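Local atomic coordinates of histone-lysine N-methyltransferase, H3 lysine-9 specific SUVH4 (Arabidopsis thaliana, PDB entry 4QEO), a protein that binds methylated DNA and acts as an H3K9 histone methyltransferase, an activity that marks chromatin for silencing and is required to maintain CpNpG and asymmetric DNA methylation. Residues Lys55-Leu60 against Asn162-Val167; Gly79-Trp84 against Ala107-Met112; Met91-Glu96 against Lys103-Val108; Thr129-His134 against Arg150-Leu155. All blocks are in the same frame, centred on the assembly; numbering follows the deposited sequence.

Interaction 1. Residues Lys55-Leu60 against Asn162-Val167; sequences KIIGDL and NVPVRV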
# COMPACT_ATOMS: atom_id res chain seq x y z
N LYS A 55 21.63 12.83 2.20
CA LYS A 55 20.76 13.53 3.12
C LYS A 55 20.23 14.86 2.57
O LYS A 55 20.88 15.50 1.75
CB LYS A 55 21.43 13.67 4.48
CG LYS A 55 21.59 12.31 5.09
CD LYS A 55 21.97 12.35 6.52
CE LYS A 55 21.73 11.01 7.14
NZ LYS A 55 22.57 9.99 6.52
N ILE A 56 19.03 15.21 3.01
CA ILE A 56 18.32 16.38 2.51
C ILE A 56 17.72 17.12 3.71
O ILE A 56 17.08 16.50 4.58
CB ILE A 56 17.21 15.97 1.52
CG1 ILE A 56 17.81 15.32 0.26
CG2 ILE A 56 16.34 17.17 1.14
CD1 ILE A 56 16.78 14.67 -0.66
N ILE A 57 17.94 18.42 3.76
CA ILE A 57 17.26 19.28 4.73
C ILE A 57 15.92 19.71 4.17
O ILE A 57 15.84 20.18 3.05
CB ILE A 57 18.07 20.57 4.98
CG1 ILE A 57 19.32 20.24 5.78
CG2 ILE A 57 17.21 21.61 5.72
CD1 ILE A 57 20.37 21.36 5.75
N GLY A 58 14.85 19.56 4.94
CA GLY A 58 13.55 20.00 4.48
C GLY A 58 12.71 18.87 3.90
O GLY A 58 12.89 17.71 4.26
N ASP A 59 11.78 19.20 3.00
CA ASP A 59 10.88 18.18 2.47
C ASP A 59 11.55 17.40 1.36
O ASP A 59 12.38 17.95 0.64
CB ASP A 59 9.59 18.83 1.94
CG ASP A 59 8.58 19.07 3.03
OD1 ASP A 59 8.28 18.12 3.78
OD2 ASP A 59 8.09 20.21 3.15
N LEU A 60 11.19 16.11 1.23
CA LEU A 60 11.63 15.31 0.08
C LEU A 60 10.51 15.32 -0.96
O LEU A 60 9.35 15.11 -0.63
CB LEU A 60 11.97 13.86 0.49
CG LEU A 60 13.37 13.53 1.05
CD1 LEU A 60 13.77 14.42 2.22
CD2 LEU A 60 13.50 12.05 1.48
N ASN A 162 18.67 27.74 12.63
CA ASN A 162 17.30 27.74 12.18
C ASN A 162 17.00 26.71 11.08
O ASN A 162 16.19 26.95 10.19
CB ASN A 162 16.88 29.15 11.75
CG ASN A 162 16.69 30.05 12.93
OD1 ASN A 162 16.58 29.58 14.06
ND2 ASN A 162 16.65 31.37 12.68
N VAL A 163 17.67 25.56 11.15
CA VAL A 163 17.47 24.48 10.17
C VAL A 163 16.36 23.56 10.65
O VAL A 163 16.45 23.01 11.75
CB VAL A 163 18.77 23.66 9.99
CG1 VAL A 163 18.54 22.39 9.12
CG2 VAL A 163 19.85 24.53 9.40
N PRO A 164 15.31 23.38 9.84
CA PRO A 164 14.19 22.56 10.27
C PRO A 164 14.48 21.08 10.19
O PRO A 164 15.34 20.62 9.43
CB PRO A 164 13.09 22.91 9.26
CG PRO A 164 13.82 23.30 8.06
CD PRO A 164 15.10 23.94 8.50
N VAL A 165 13.73 20.33 10.99
CA VAL A 165 13.89 18.89 11.08
C VAL A 165 12.55 18.26 10.69
O VAL A 165 11.49 18.77 11.10
CB VAL A 165 14.30 18.51 12.55
CG1 VAL A 165 14.25 17.06 12.77
CG2 VAL A 165 15.74 18.99 12.83
N ARG A 166 12.58 17.18 9.90
CA ARG A 166 11.39 16.38 9.66
C ARG A 166 11.06 15.60 10.91
O ARG A 166 11.95 15.07 11.56
CB ARG A 166 11.60 15.39 8.49
CG ARG A 166 11.84 16.09 7.14
CD ARG A 166 11.83 15.05 5.97
NE ARG A 166 12.97 14.13 6.04
CZ ARG A 166 14.23 14.45 5.73
NH1 ARG A 166 14.51 15.68 5.33
NH2 ARG A 166 15.19 13.53 5.80
N VAL A 167 9.78 15.53 11.24
CA VAL A 167 9.34 14.84 12.44
C VAL A 167 8.31 13.78 12.03
O VAL A 167 7.35 14.06 11.31
CB VAL A 167 8.73 15.81 13.49
CG1 VAL A 167 8.11 15.02 14.63
CG2 VAL A 167 9.80 16.77 14.00
O HOH W 1 17.64 13.20 4.29
O HOH W 2 15.20 18.61 7.55

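Interaction 2. Residues Gly79-Trp84 against Ala107-Met112; sequences GFHNHW and AVSIVM. With nucleotides of chain B; nucleotides of chain C.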
# COMPACT_ATOMS: atom_id res chain seq x y z
N GLY A 79 15.19 6.65 1.63
CA GLY A 79 16.23 7.60 1.97
C GLY A 79 15.71 8.73 2.85
O GLY A 79 16.42 9.72 3.06
N PHE A 80 14.49 8.57 3.36
CA PHE A 80 13.81 9.55 4.23
C PHE A 80 14.42 9.59 5.64
O PHE A 80 14.58 10.66 6.25
CB PHE A 80 12.31 9.19 4.30
CG PHE A 80 11.48 10.08 5.20
CD1 PHE A 80 11.34 9.79 6.55
CD2 PHE A 80 10.82 11.19 4.68
CE1 PHE A 80 10.55 10.60 7.38
CE2 PHE A 80 10.03 12.01 5.50
CZ PHE A 80 9.91 11.73 6.85
N HIS A 81 14.72 8.41 6.17
CA HIS A 81 15.39 8.27 7.46
C HIS A 81 16.28 7.03 7.36
O HIS A 81 15.79 5.91 7.19
CB HIS A 81 14.36 8.15 8.59
CG HIS A 81 14.93 8.35 9.97
ND1 HIS A 81 14.84 9.55 10.65
CD2 HIS A 81 15.57 7.49 10.80
CE1 HIS A 81 15.41 9.42 11.84
NE2 HIS A 81 15.86 8.18 11.96
N ASN A 82 17.59 7.23 7.48
CA ASN A 82 18.56 6.24 7.03
C ASN A 82 19.09 5.24 8.05
O ASN A 82 19.97 4.45 7.74
CB ASN A 82 19.72 6.94 6.32
CG ASN A 82 19.28 7.60 5.03
OD1 ASN A 82 19.17 6.94 3.98
ND2 ASN A 82 18.97 8.91 5.10
N HIS A 83 18.54 5.28 9.26
CA HIS A 83 18.85 4.26 10.26
C HIS A 83 17.55 3.54 10.54
O HIS A 83 16.50 4.18 10.56
CB HIS A 83 19.33 4.90 11.56
CG HIS A 83 20.59 5.68 11.41
ND1 HIS A 83 20.69 7.00 11.78
CD2 HIS A 83 21.82 5.31 10.97
CE1 HIS A 83 21.92 7.43 11.56
NE2 HIS A 83 22.63 6.42 11.06
N TRP A 84 17.62 2.23 10.75
CA TRP A 84 16.40 1.47 11.01
C TRP A 84 16.03 1.54 12.48
O TRP A 84 14.90 1.27 12.86
CB TRP A 84 16.50 -0.00 10.53
CG TRP A 84 17.64 -0.81 11.14
CD1 TRP A 84 18.90 -0.95 10.64
CD2 TRP A 84 17.60 -1.60 12.35
NE1 TRP A 84 19.66 -1.74 11.47
CE2 TRP A 84 18.88 -2.16 12.52
CE3 TRP A 84 16.61 -1.86 13.31
CZ2 TRP A 84 19.19 -3.00 13.60
CZ3 TRP A 84 16.92 -2.68 14.38
CH2 TRP A 84 18.21 -3.23 14.52
N ALA A 107 21.03 17.85 12.15
CA ALA A 107 19.95 16.87 12.08
C ALA A 107 19.00 17.20 10.92
O ALA A 107 18.83 18.38 10.58
CB ALA A 107 19.19 16.83 13.40
N VAL A 108 18.41 16.17 10.31
CA VAL A 108 17.44 16.38 9.24
C VAL A 108 16.10 15.69 9.49
O VAL A 108 15.09 16.11 8.93
CB VAL A 108 17.96 15.97 7.84
CG1 VAL A 108 19.21 16.79 7.49
CG2 VAL A 108 18.22 14.46 7.75
N SER A 109 16.09 14.66 10.34
CA SER A 109 14.89 13.83 10.53
C SER A 109 14.93 13.15 11.90
O SER A 109 15.95 12.55 12.28
CB SER A 109 14.77 12.79 9.40
OG SER A 109 13.67 11.91 9.61
N ILE A 110 13.83 13.24 12.64
CA ILE A 110 13.72 12.50 13.89
C ILE A 110 12.47 11.64 13.91
O ILE A 110 11.51 11.92 13.22
CB ILE A 110 13.72 13.42 15.15
CG1 ILE A 110 12.46 14.31 15.16
CG2 ILE A 110 14.99 14.28 15.17
CD1 ILE A 110 12.25 15.07 16.45
N VAL A 111 12.49 10.59 14.73
CA VAL A 111 11.32 9.74 14.87
C VAL A 111 10.90 9.71 16.34
O VAL A 111 11.71 9.44 17.22
CB VAL A 111 11.64 8.30 14.42
CG1 VAL A 111 10.43 7.40 14.63
CG2 VAL A 111 12.10 8.28 12.95
N MET A 112 9.62 9.99 16.59
CA MET A 112 9.08 9.90 17.95
C MET A 112 8.22 8.65 18.06
O MET A 112 7.17 8.55 17.42
CB MET A 112 8.21 11.13 18.27
CG MET A 112 8.77 12.48 17.87
SD MET A 112 7.52 13.82 17.97
CE MET A 112 6.77 13.46 19.56
P DA B 8 11.50 3.01 17.19
OP1 DA B 8 11.15 4.14 16.39
OP2 DA B 8 10.48 2.14 17.66
O5' DA B 8 12.45 2.20 16.23
C5' DA B 8 12.80 0.86 16.52
C4' DA B 8 12.62 -0.00 15.30
O4' DA B 8 13.45 -1.16 15.42
C3' DA B 8 11.21 -0.56 15.15
O3' DA B 8 10.95 -0.83 13.78
C2' DA B 8 11.26 -1.78 16.05
C1' DA B 8 12.72 -2.20 16.02
N9 DA B 8 13.34 -2.49 17.31
C8 DA B 8 13.12 -1.90 18.53
N7 DA B 8 13.89 -2.36 19.48
C5 DA B 8 14.69 -3.30 18.85
C6 DA B 8 15.71 -4.14 19.31
N6 DA B 8 16.14 -4.17 20.57
N1 DA B 8 16.30 -4.96 18.41
C2 DA B 8 15.87 -4.94 17.15
N3 DA B 8 14.93 -4.19 16.60
C4 DA B 8 14.36 -3.38 17.51
P DG C 7 20.30 -11.87 13.73
OP1 DG C 7 19.40 -12.69 12.97
OP2 DG C 7 21.72 -12.00 13.54
O5' DG C 7 20.09 -10.35 13.34
C5' DG C 7 18.81 -9.82 13.02
C4' DG C 7 18.93 -8.34 12.77
O4' DG C 7 19.06 -7.67 14.03
C3' DG C 7 20.17 -7.94 11.98
O3' DG C 7 19.85 -7.90 10.60
C2' DG C 7 20.50 -6.57 12.53
C1' DG C 7 19.95 -6.59 13.95
N9 DG C 7 20.95 -6.76 14.99
C8 DG C 7 22.06 -7.57 14.93
N7 DG C 7 22.78 -7.53 16.02
C5 DG C 7 22.10 -6.65 16.84
C6 DG C 7 22.41 -6.20 18.15
O6 DG C 7 23.36 -6.50 18.87
N1 DG C 7 21.45 -5.30 18.62
C2 DG C 7 20.36 -4.88 17.91
N2 DG C 7 19.56 -4.01 18.53
N3 DG C 7 20.07 -5.29 16.69
C4 DG C 7 20.98 -6.16 16.22
P DA C 8 20.90 -7.90 9.49
OP1 DA C 8 20.32 -8.19 8.22
OP2 DA C 8 21.93 -8.75 10.02
O5' DA C 8 21.50 -6.45 9.40
C5' DA C 8 20.77 -5.37 8.83
C4' DA C 8 21.62 -4.12 8.78
O4' DA C 8 21.95 -3.71 10.12
C3' DA C 8 22.95 -4.28 8.06
O3' DA C 8 23.27 -3.03 7.49
C2' DA C 8 23.88 -4.63 9.19
C1' DA C 8 23.35 -3.73 10.29
N9 DA C 8 23.64 -4.13 11.66
C8 DA C 8 24.13 -5.31 12.14
N7 DA C 8 24.26 -5.35 13.44
C5 DA C 8 23.83 -4.10 13.85
C6 DA C 8 23.73 -3.50 15.11
N6 DA C 8 24.06 -4.11 16.25
N1 DA C 8 23.26 -2.24 15.17
C2 DA C 8 22.93 -1.62 14.03
N3 DA C 8 22.99 -2.08 12.79
C4 DA C 8 23.44 -3.34 12.77

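Interaction 3. Residues Met91-Glu96 against Lys103-Val108; sequences MSMEYE and KLPLAV. With nucleotides of chain C.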
# COMPACT_ATOMS: atom_id res chain seq x y z
N MET A 91 23.25 14.78 9.11
CA MET A 91 24.40 14.93 8.23
C MET A 91 25.62 14.93 9.10
O MET A 91 25.73 15.77 10.00
CB MET A 91 24.33 16.26 7.47
CG MET A 91 23.23 16.34 6.43
SD MET A 91 23.18 18.02 5.76
CE MET A 91 22.10 17.73 4.38
N SER A 92 26.52 13.99 8.84
CA SER A 92 27.80 13.89 9.54
C SER A 92 28.78 14.90 8.97
O SER A 92 28.45 15.65 8.05
CB SER A 92 28.37 12.49 9.36
OG SER A 92 28.79 12.31 8.01
N MET A 93 30.01 14.90 9.49
CA MET A 93 31.05 15.82 9.02
C MET A 93 31.40 15.63 7.54
O MET A 93 32.05 16.48 6.95
CB MET A 93 32.34 15.70 9.86
CG MET A 93 32.15 15.86 11.35
SD MET A 93 31.32 17.39 11.80
CE MET A 93 32.49 18.63 11.23
N GLU A 94 30.98 14.52 6.94
CA GLU A 94 31.23 14.30 5.51
C GLU A 94 30.55 15.39 4.66
O GLU A 94 30.97 15.67 3.53
CB GLU A 94 30.74 12.91 5.09
CG GLU A 94 31.07 12.54 3.66
CD GLU A 94 29.94 11.82 2.97
OE1 GLU A 94 29.61 10.69 3.38
OE2 GLU A 94 29.36 12.40 2.03
N TYR A 95 29.52 16.00 5.22
CA TYR A 95 28.73 16.99 4.50
C TYR A 95 29.27 18.40 4.71
O TYR A 95 28.70 19.38 4.23
CB TYR A 95 27.29 16.93 4.97
CG TYR A 95 26.53 15.75 4.44
CD1 TYR A 95 26.60 14.50 5.06
CD2 TYR A 95 25.74 15.87 3.31
CE1 TYR A 95 25.89 13.42 4.55
CE2 TYR A 95 25.04 14.82 2.81
CZ TYR A 95 25.11 13.59 3.43
OH TYR A 95 24.40 12.54 2.90
N GLU A 96 30.37 18.48 5.43
CA GLU A 96 30.89 19.76 5.90
C GLU A 96 31.19 20.74 4.77
O GLU A 96 30.82 21.92 4.84
CB GLU A 96 32.10 19.50 6.79
CG GLU A 96 33.32 20.32 6.55
CD GLU A 96 34.41 19.93 7.52
OE1 GLU A 96 34.90 18.78 7.41
OE2 GLU A 96 34.76 20.75 8.41
N LYS A 103 27.52 24.87 10.59
CA LYS A 103 28.37 24.00 11.39
C LYS A 103 27.75 22.61 11.40
O LYS A 103 26.57 22.46 11.71
CB LYS A 103 28.48 24.54 12.82
CG LYS A 103 29.36 23.69 13.73
CD LYS A 103 30.62 24.44 14.14
CE LYS A 103 31.36 23.75 15.29
NZ LYS A 103 31.54 24.65 16.48
N LEU A 104 28.53 21.59 11.05
CA LEU A 104 28.06 20.21 11.06
C LEU A 104 28.44 19.56 12.39
O LEU A 104 29.37 20.03 13.05
CB LEU A 104 28.67 19.42 9.89
CG LEU A 104 28.01 19.51 8.52
CD1 LEU A 104 26.70 18.74 8.50
CD2 LEU A 104 27.77 20.96 8.11
N PRO A 105 27.76 18.49 12.80
CA PRO A 105 26.65 17.76 12.16
C PRO A 105 25.34 18.53 12.23
O PRO A 105 25.20 19.42 13.09
CB PRO A 105 26.54 16.49 13.00
CG PRO A 105 27.05 16.92 14.36
CD PRO A 105 28.16 17.86 14.07
N LEU A 106 24.41 18.20 11.34
CA LEU A 106 23.09 18.85 11.36
C LEU A 106 22.02 17.80 11.28
O LEU A 106 22.06 16.96 10.40
CB LEU A 106 22.91 19.75 10.14
CG LEU A 106 23.35 21.20 10.12
CD1 LEU A 106 23.06 21.74 8.73
CD2 LEU A 106 22.63 22.00 11.22
N ALA A 107 21.03 17.85 12.15
CA ALA A 107 19.95 16.87 12.08
C ALA A 107 19.00 17.20 10.92
O ALA A 107 18.83 18.38 10.58
CB ALA A 107 19.19 16.83 13.40
N VAL A 108 18.41 16.17 10.31
CA VAL A 108 17.44 16.38 9.24
C VAL A 108 16.10 15.69 9.49
O VAL A 108 15.09 16.11 8.93
CB VAL A 108 17.96 15.97 7.84
CG1 VAL A 108 19.21 16.79 7.49
CG2 VAL A 108 18.22 14.46 7.75
P DC C 12 30.29 11.89 13.03
OP1 DC C 12 29.40 12.77 13.71
OP2 DC C 12 30.78 12.22 11.71
O5' DC C 12 31.53 11.60 13.95
C5' DC C 12 31.36 10.81 15.11
C4' DC C 12 32.61 10.00 15.31
O4' DC C 12 32.65 8.91 14.35
C3' DC C 12 33.90 10.80 15.10
O3' DC C 12 34.75 10.57 16.22
C2' DC C 12 34.52 10.15 13.87
C1' DC C 12 34.00 8.75 14.02
N1 DC C 12 34.10 7.89 12.84
C2 DC C 12 34.36 6.54 13.01
O2 DC C 12 34.44 6.08 14.16
N3 DC C 12 34.52 5.75 11.93
C4 DC C 12 34.44 6.28 10.71
N4 DC C 12 34.59 5.47 9.67
C5 DC C 12 34.18 7.66 10.50
C6 DC C 12 34.04 8.43 11.59

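Interaction 4. Residues Thr129-His134 against Arg150-Leu155; sequences TGQGGH and RGNLAL. With nucleotides of chain B.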
# COMPACT_ATOMS: atom_id res chain seq x y z
N THR A 129 13.52 14.05 23.64
CA THR A 129 14.74 13.73 24.34
C THR A 129 15.85 13.43 23.35
O THR A 129 15.62 12.79 22.32
CB THR A 129 14.55 12.53 25.26
OG1 THR A 129 13.31 12.67 25.95
CG2 THR A 129 15.71 12.42 26.28
N GLY A 130 17.07 13.87 23.67
CA GLY A 130 18.22 13.46 22.88
C GLY A 130 18.45 11.95 22.92
O GLY A 130 17.80 11.23 23.68
N GLN A 131 19.37 11.47 22.10
CA GLN A 131 19.73 10.05 22.09
C GLN A 131 20.77 9.77 23.19
O GLN A 131 21.49 10.68 23.66
CB GLN A 131 20.31 9.66 20.73
CG GLN A 131 21.64 10.37 20.40
CD GLN A 131 22.29 9.91 19.09
OE1 GLN A 131 22.09 10.52 18.04
NE2 GLN A 131 23.09 8.83 19.15
N GLY A 132 20.82 8.53 23.65
CA GLY A 132 21.93 8.10 24.48
C GLY A 132 21.48 7.66 25.85
O GLY A 132 20.46 8.12 26.35
N GLY A 133 22.23 6.72 26.42
CA GLY A 133 22.06 6.31 27.80
C GLY A 133 20.70 5.69 28.04
O GLY A 133 20.17 5.71 29.16
N HIS A 134 20.15 5.16 26.97
CA HIS A 134 18.79 4.63 26.96
C HIS A 134 18.81 3.11 26.82
O HIS A 134 19.50 2.56 25.96
CB HIS A 134 18.04 5.22 25.76
CG HIS A 134 16.67 4.65 25.55
ND1 HIS A 134 16.40 3.69 24.59
CD2 HIS A 134 15.49 4.90 26.16
CE1 HIS A 134 15.11 3.39 24.61
NE2 HIS A 134 14.54 4.11 25.57
N ARG A 150 26.85 13.63 18.61
CA ARG A 150 26.09 12.90 17.65
C ARG A 150 24.79 13.65 17.37
O ARG A 150 24.81 14.81 17.11
CB ARG A 150 25.82 11.50 18.16
CG ARG A 150 27.06 10.66 18.30
CD ARG A 150 26.67 9.32 18.86
NE ARG A 150 27.74 8.71 19.57
CZ ARG A 150 28.65 7.94 19.00
NH1 ARG A 150 28.57 7.71 17.70
NH2 ARG A 150 29.61 7.42 19.72
N GLY A 151 23.67 12.96 17.47
CA GLY A 151 22.38 13.52 17.18
C GLY A 151 22.02 14.71 18.06
O GLY A 151 21.33 15.57 17.64
N ASN A 152 22.44 14.67 19.30
CA ASN A 152 22.27 15.76 20.21
C ASN A 152 23.01 17.03 19.78
O ASN A 152 22.44 18.07 19.76
CB ASN A 152 22.66 15.32 21.61
CG ASN A 152 21.90 14.09 22.08
OD1 ASN A 152 20.89 13.73 21.55
ND2 ASN A 152 22.40 13.47 23.10
N LEU A 153 24.26 16.89 19.35
CA LEU A 153 25.02 17.98 18.77
C LEU A 153 24.36 18.47 17.46
O LEU A 153 24.27 19.68 17.20
CB LEU A 153 26.48 17.54 18.54
CG LEU A 153 27.40 18.58 17.89
CD1 LEU A 153 27.51 19.87 18.76
CD2 LEU A 153 28.78 17.96 17.61
N ALA A 154 23.86 17.52 16.67
CA ALA A 154 23.23 17.82 15.38
C ALA A 154 21.96 18.67 15.56
O ALA A 154 21.75 19.68 14.84
CB ALA A 154 22.91 16.50 14.62
N LEU A 155 21.13 18.28 16.52
CA LEU A 155 19.92 19.06 16.86
C LEU A 155 20.30 20.42 17.43
O LEU A 155 19.63 21.43 17.17
CB LEU A 155 19.05 18.29 17.86
CG LEU A 155 18.29 17.08 17.26
CD1 LEU A 155 17.67 16.25 18.37
CD2 LEU A 155 17.23 17.59 16.29
P DT B 6 23.44 5.84 21.59
OP1 DT B 6 23.35 7.26 21.48
OP2 DT B 6 23.38 5.25 22.87
O5' DT B 6 22.34 5.12 20.71
C5' DT B 6 22.00 5.62 19.43
C4' DT B 6 21.17 4.61 18.70
O4' DT B 6 21.98 3.46 18.40
C3' DT B 6 19.97 4.09 19.49
O3' DT B 6 18.74 4.52 18.92
C2' DT B 6 20.13 2.58 19.46
C1' DT B 6 21.12 2.36 18.34
N1 DT B 6 21.91 1.13 18.46
C2 DT B 6 22.24 0.46 17.31
O2 DT B 6 21.97 0.86 16.20
N3 DT B 6 22.94 -0.71 17.51
C4 DT B 6 23.31 -1.26 18.72
O4 DT B 6 23.92 -2.31 18.74
C5 DT B 6 22.91 -0.51 19.88
C7 DT B 6 23.27 -1.02 21.24
C6 DT B 6 22.24 0.64 19.70
N1 5CM B 7 13.17 7.26 20.11
C2 5CM B 7 12.13 7.93 20.77
N3 5CM B 7 12.30 9.12 21.35
C4 5CM B 7 13.47 9.71 21.33
C5 5CM B 7 14.57 9.03 20.66
C5A 5CM B 7 15.90 9.67 20.64
C6 5CM B 7 14.36 7.80 20.09
O2 5CM B 7 11.03 7.47 20.80
N4 5CM B 7 13.67 10.87 21.89
C1' 5CM B 7 12.94 5.94 19.58
C2' 5CM B 7 13.42 5.55 18.19
C3' 5CM B 7 13.59 4.06 18.36
C4' 5CM B 7 14.20 3.97 19.75
O4' 5CM B 7 13.63 5.06 20.44
O3' 5CM B 7 12.34 3.39 18.42
C5' 5CM B 7 15.73 3.96 19.81
O5' 5CM B 7 16.40 5.01 19.17
P 5CM B 7 17.80 5.54 19.61
OP1 5CM B 7 18.01 6.79 18.96
OP2 5CM B 7 17.93 5.42 21.02

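Interaction 1. Residues Lys55-Leu60 against Asn162-Val167
In the SRA domain, the loop Lys55-Leu60 curls round a single arginine that projects from strand 165-172. Arg166 leaves the strand toward the loop, and its chain, extended as far as CD, bends at chi3 (-67°) so that the guanidinium enters the curve of the backbone. There NH1 gives both of its hydrogens to main-chain carbonyls. The bond from Arg166 NH1 to Ile56 O, 2.8 Å long, is nearly straight at 174°, although the donor stands above the carbonyl plane. The second, from Arg166 NH1 to Gly58 O, is also 2.8 Å but lies in the carbonyl plane. Leu60 CD1 rests on one face of the guanidinium, 3.4 Å from Arg166 NH1. A water links Arg166 NH2 to Ile56 N, and a second bridges Gly58 N to Pro164 O. Beside this polar centre, Ile57 CG2 meets Val163 CG1 at 3.7 Å, the two side chains crossing at about a right angle. An alanine in place of Arg166 would probably let the loop loosen, since both carbonyls would lose the donor that holds them together. Arg166 NH2 also bonds Phe80 O, and the Phe80 ring makes a cation-pi contact with the same group. The buried positive charge is thus met here by neutral carbonyls, water and an aromatic ring, and it would probably polarise the peptide groups that face it.

Interaction 2. Residues Gly79-Trp84 against Ala107-Met112
His81 ND1 is gripped by one hydrogen bond, to Ser109 OG at 2.8 Å and almost perfectly straight (178°), while the other ring nitrogen, NE2, is held by Asn86 O. The imidazole is therefore fixed at both nitrogens, and it joins the loop after helix 72-78 to strand 106-112 of the SRA sheet. Ser109 belongs to a classic beta bulge in which it and Val108 both face Asp89. Both partners reach out in the same way: His81 CG and Ser109 OG each lie anti to their own backbone N. The hydroxyl comes to the edge of the imidazole, near its plane. Val111 CG2 instead sits over one face, 3.8 Å from the ring centroid and only 13° off the normal, a CH-pi contact. Edge bonding and face packing together leave the buried ring little freedom to rotate. Phe80, beside it, brings CE1 to 4.1 Å from Ser109 OG. The same loop runs on to Trp84, whose indole edge meets the minor-groove N3 atoms of DA8 of chain B and DG7 of chain C. Val111 also approaches the DNA: its other methyl, CG1, lies 3.8 Å from OP1 of DA8 of chain B.

Interaction 3. Residues Met91-Glu96 against Lys103-Val108
Met91 places CG anti to its carbonyl carbon (chi1 -69°) and runs extended beyond it, whereas Met93 is bent at both chi2 (-55°) and chi3, which folds its sulfur back over Leu104. Leu104 likewise has CG anti to its carbonyl carbon (chi1 -84°), and this sends its branches into the turn formed by Met91-Glu96. The two segments close the end of an antiparallel pair of SRA-domain strands. Met91 and Leu106 are a hydrogen-bonded pair: Met91 N donates to Leu106 O at 2.8 Å, and Leu106 N donates back to Met91 O at 3.1 Å, along a lone pair. Beyond this pair a cis peptide precedes Pro105, and an ST turn, Ser92 OG accepting from Glu94 N, leads into a 3-10 turn that starts at Met93. Leu104 CD1 touches Met91 CB at 3.6 Å and Tyr95 CB at 4.0 Å, while the Met93 and Leu104 side chains slide past each other in opposite directions, Met93 SD 3.8 Å from Leu104 CB. An alanine in place of Leu104 would remove the branches that fill the turn and would probably leave Met91 and Tyr95 less firmly packed. Met91 CG lies over the centre of the Tyr95 ring, whose hydroxyl is bonded to Lys55 N. On the DNA side, Ser92 CB comes within 3.4 Å of OP2 of DC12 of chain C. Helix 151-161 backs the other segment, with Leu153 packing on Pro105 and His157 ND1 bonded to Pro105 O, while strand 165-172 runs parallel alongside strand 106-112 and pairs with it at Val108.

Interaction 4. Residues Thr129-His134 against Arg150-Leu155
In the SRA domain the carboxamides of Gln131 and Asn152, their planes 88° apart, carry this contact beside a methylated cytosine. That of Asn152 faces the backbone of Gln131: OD1 accepts from Gln131 N at 2.8 Å along a lone pair, and ND2 donates to Gln131 O at 3.0 Å, close to the amide plane. ND2 also bonds Leu147 O. In the Gln131 amide, the oxygen OE1 takes a weak bond from Gly151 N at 3.0 Å, in the first turn of helix 151-161, while the nitrogen NE2 donates to OP1 of DT6 of chain B at 2.8 Å and nearly straight (170°). Gln131 holds CG in the crowded position between its backbone N and carbonyl carbon and is extended beyond, which lets one side chain span helix and phosphate. Space is tight at two glycines: a beta carbon on Gly130 would fall 2.4 Å from Asn152 OD1, and one on Gly151 2.2 Å from Gln131 OE1. Just before the loop, at the end of strand 125-129, Thr129 O accepts a 2.8 Å bond from N4 of the methylated cytosine 5CM7 of chain B. Through Asn152 and Gln131 the helix start probably helps to position a segment that bonds the base through Thr129 O and the DNA backbone through Gln131 NE2, and the positive helix end would probably polarise the Gln131 amide, strengthening NE2 as a donor.

Following the chain from its N terminus, residues 55-60 open the widest loop, which interaction 1 closes only at 162-167; the other three contacts all fall within it. Interaction 2 opens next, at 79-84, and interaction 3 opens at 91-96 and closes first, at 103-108. Interaction 2 then closes on the same strand, 106-112, so the two end on one stretch, sharing Ala107 and Val108, with 3 the shorter loop. Interaction 4 follows in series, and none cross. Strands 106-112 and 165-172 are neighbours in one sheet, which joins interactions 1, 2 and 3, while helix 151-161 packs Ala154 and Leu155 against Ala107, bringing interaction 4 to the same sheet of the SRA domain.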